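Local structure of aminotransferase, class III (Thermomicrobium roseum, 6IO1) at the interface of chains A and B. The protein is a thermostable, (S)-enantioselective omega-transaminase of the class-III family that transfers amino groups with the help of pyridoxal 5'-phosphate. Sequence-based numbering; all coordinates share one arbitrary frame. Chains: chain A/B, Aminotransferase, class III.

The interface of chains A and B. Residues chain A 88-91, 317-318, 320; chain B 21-25, 60, 405.
The ring of A:Phe89 sits between two leucines of chain B, at the two-fold interface of the deposited dimer, the usual unit of this class-III, pyridoxal-phosphate-dependent aminotransferase family. Methyl CD1 of B:Leu60 comes in crosswise and lies over the middle of one face, 3.7 Å from the ring centroid. B:Leu23 runs alongside the other face, pointing the same way, its CB 3.5 Å from ring atom CD2. B:Pro22 adds its CG near CD1 and CE1. An alanine in place of A:Phe89 would probably leave both leucines without the flat surface they pack on and loosen the seam here. CB of A:Phe89 lies over the centre of one face of the A:Phe90 ring, which meets B:Leu60 tip to tip, CE2 to the other methyl, CD2, at 3.5 Å.

Around this core the 21-25 segment of chain B threads between two stretches of chain A. On one side, A:Phe90 N donates to B:Leu23 O from above the carbonyl plane, and A:Gly91 N to the hydroxyl OG1 of B:Thr24 at 2.9 Å. That hydroxyl, anti to its own carbonyl carbon (chi1 -60°), donates a hydrogen bond to B:Pro22 O, so it is fixed from both sides. On the other, A:Phe318 N gives B:Thr24 O a nearly straight bond (2.9 Å, 173° at H) beside the antiparallel bridge of A:Val317 with B:Asn25, and B:Leu23 N donates to A:His320 O. At the rim, B:His21 ND1 points edge-on at a lone pair of A:Thr88 O, 3.1 Å away.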
loop_
_atom_site.group_PDB
_atom_site.type_symbol
_atom_site.label_atom_id
_atom_site.label_comp_id
_atom_site.label_asym_id
_atom_site.label_seq_id
_atom_site.Cartn_x
_atom_site.Cartn_y
_atom_site.Cartn_z
ATOM N N THR A 88 2.535 2.718 14.294
ATOM C CA THR A 88 1.395 3.395 14.890
ATOM C C THR A 88 0.392 2.409 15.466
ATOM O O THR A 88 -0.641 2.826 16.000
ATOM C CB THR A 88 0.718 4.311 13.866
ATOM O OG1 THR A 88 0.398 3.563 12.686
ATOM C CG2 THR A 88 1.645 5.460 13.495
ATOM N N PHE A 89 0.682 1.115 15.369
ATOM C CA PHE A 89 -0.136 0.077 15.969
ATOM C C PHE A 89 -0.016 0.121 17.490
ATOM O O PHE A 89 0.939 0.667 18.050
ATOM C CB PHE A 89 0.297 -1.307 15.477
ATOM C CG PHE A 89 -0.102 -1.622 14.058
ATOM C CD1 PHE A 89 -0.080 -0.648 13.071
ATOM C CD2 PHE A 89 -0.473 -2.909 13.708
ATOM C CE1 PHE A 89 -0.438 -0.950 11.773
ATOM C CE2 PHE A 89 -0.833 -3.216 12.411
ATOM C CZ PHE A 89 -0.815 -2.236 11.442
ATOM N N PHE A 90 -1.010 -0.469 18.157
ATOM C CA PHE A 90 -0.967 -0.725 19.599
ATOM C C PHE A 90 -0.720 0.547 20.407
ATOM O O PHE A 90 -0.076 0.513 21.456
ATOM C CB PHE A 90 0.090 -1.781 19.943
ATOM C CG PHE A 90 0.280 -2.825 18.877
ATOM C CD1 PHE A 90 -0.806 -3.505 18.346
ATOM C CD2 PHE A 90 1.546 -3.124 18.404
ATOM C CE1 PHE A 90 -0.630 -4.459 17.361
ATOM C CE2 PHE A 90 1.728 -4.079 17.422
ATOM C CZ PHE A 90 0.638 -4.747 16.900
ATOM N N GLY A 91 -1.226 1.680 19.925
ATOM C CA GLY A 91 -1.050 2.925 20.643
ATOM C C GLY A 91 0.336 3.521 20.577
ATOM O O GLY A 91 0.643 4.420 21.361
ATOM N N VAL A 317 -10.735 -2.666 20.064
ATOM C CA VAL A 317 -9.620 -2.341 19.183
ATOM C C VAL A 317 -10.138 -2.146 17.765
ATOM O O VAL A 317 -10.974 -2.915 17.276
ATOM C CB VAL A 317 -8.536 -3.431 19.246
ATOM C CG1 VAL A 317 -7.232 -2.899 18.681
ATOM C CG2 VAL A 317 -8.340 -3.900 20.679
ATOM N N PHE A 318 -9.640 -1.105 17.101
ATOM C CA PHE A 318 -9.996 -0.819 15.715
ATOM C C PHE A 318 -9.224 -1.767 14.802
ATOM O O PHE A 318 -8.010 -1.621 14.623
ATOM C CB PHE A 318 -9.693 0.639 15.390
ATOM C CG PHE A 318 -10.003 1.029 13.975
ATOM C CD1 PHE A 318 -11.232 0.735 13.414
ATOM C CD2 PHE A 318 -9.068 1.710 13.213
ATOM C CE1 PHE A 318 -11.522 1.100 12.113
ATOM C CE2 PHE A 318 -9.352 2.079 11.912
ATOM C CZ PHE A 318 -10.579 1.775 11.360
ATOM N N HIS A 320 -8.195 -2.423 11.869
ATOM C CA HIS A 320 -7.737 -2.030 10.546
ATOM C C HIS A 320 -6.390 -1.340 10.668
ATOM O O HIS A 320 -6.170 -0.554 11.593
ATOM C CB HIS A 320 -8.725 -1.099 9.838
ATOM C CG HIS A 320 -8.209 -0.560 8.542
ATOM N ND1 HIS A 320 -8.369 -1.224 7.345
ATOM C CD2 HIS A 320 -7.512 0.565 8.256
ATOM C CE1 HIS A 320 -7.804 -0.527 6.376
ATOM N NE2 HIS A 320 -7.277 0.564 6.903
ATOM N N HIS B 21 -5.222 6.080 15.361
ATOM C CA HIS B 21 -4.275 4.974 15.338
ATOM C C HIS B 21 -4.886 3.741 14.675
ATOM O O HIS B 21 -6.072 3.449 14.872
ATOM C CB HIS B 21 -3.839 4.611 16.757
ATOM C CG HIS B 21 -2.890 5.586 17.374
ATOM N ND1 HIS B 21 -1.535 5.350 17.464
ATOM C CD2 HIS B 21 -3.102 6.793 17.949
ATOM C CE1 HIS B 21 -0.953 6.374 18.063
ATOM N NE2 HIS B 21 -1.881 7.262 18.368
ATOM N N PRO B 22 -4.113 3.002 13.885
ATOM C CA PRO B 22 -4.547 1.671 13.460
ATOM C C PRO B 22 -4.242 0.633 14.528
ATOM O O PRO B 22 -3.293 0.766 15.305
ATOM C CB PRO B 22 -3.719 1.419 12.196
ATOM C CG PRO B 22 -2.472 2.198 12.412
ATOM C CD PRO B 22 -2.812 3.374 13.301
ATOM N N LEU B 23 -5.064 -0.419 14.549
ATOM C CA LEU B 23 -4.871 -1.556 15.453
ATOM C C LEU B 23 -4.737 -1.095 16.903
ATOM O O LEU B 23 -3.874 -1.557 17.652
ATOM C CB LEU B 23 -3.657 -2.386 15.031
ATOM C CG LEU B 23 -3.921 -3.699 14.290
ATOM C CD1 LEU B 23 -4.561 -4.717 15.217
ATOM C CD2 LEU B 23 -4.789 -3.463 13.064
ATOM N N THR B 24 -5.604 -0.167 17.301
ATOM C CA THR B 24 -5.549 0.436 18.625
ATOM C C THR B 24 -6.963 0.602 19.159
ATOM O O THR B 24 -7.907 0.829 18.398
ATOM C CB THR B 24 -4.830 1.797 18.579
ATOM O OG1 THR B 24 -3.491 1.617 18.103
ATOM C CG2 THR B 24 -4.785 2.457 19.953
ATOM N N ASN B 25 -7.104 0.480 20.477
ATOM C CA ASN B 25 -8.367 0.790 21.142
ATOM C C ASN B 25 -8.442 2.306 21.257
ATOM O O ASN B 25 -7.827 2.908 22.141
ATOM C CB ASN B 25 -8.440 0.111 22.506
ATOM C CG ASN B 25 -9.795 0.278 23.179
ATOM O OD1 ASN B 25 -10.413 1.340 23.119
ATOM N ND2 ASN B 25 -10.262 -0.782 23.827
ATOM N N LEU B 60 7.207 -4.110 13.686
ATOM C CA LEU B 60 6.137 -5.014 13.268
ATOM C C LEU B 60 6.760 -6.175 12.484
ATOM O O LEU B 60 6.555 -6.311 11.278
ATOM C CB LEU B 60 5.082 -4.274 12.445
ATOM C CG LEU B 60 4.193 -3.306 13.227
ATOM C CD1 LEU B 60 3.191 -2.630 12.305
ATOM C CD2 LEU B 60 3.483 -4.027 14.360
ATOM N N GLU B 405 0.102 -5.809 28.163
ATOM C CA GLU B 405 0.750 -4.710 27.455
ATOM C C GLU B 405 1.305 -3.691 28.441
ATOM O O GLU B 405 2.481 -3.308 28.367
ATOM C CB GLU B 405 -0.259 -4.061 26.507
ATOM C CG GLU B 405 0.317 -3.102 25.484
ATOM C CD GLU B 405 -0.749 -2.562 24.548
ATOM O OE1 GLU B 405 -1.420 -1.573 24.914
ATOM O OE2 GLU B 405 -0.926 -3.133 23.452
#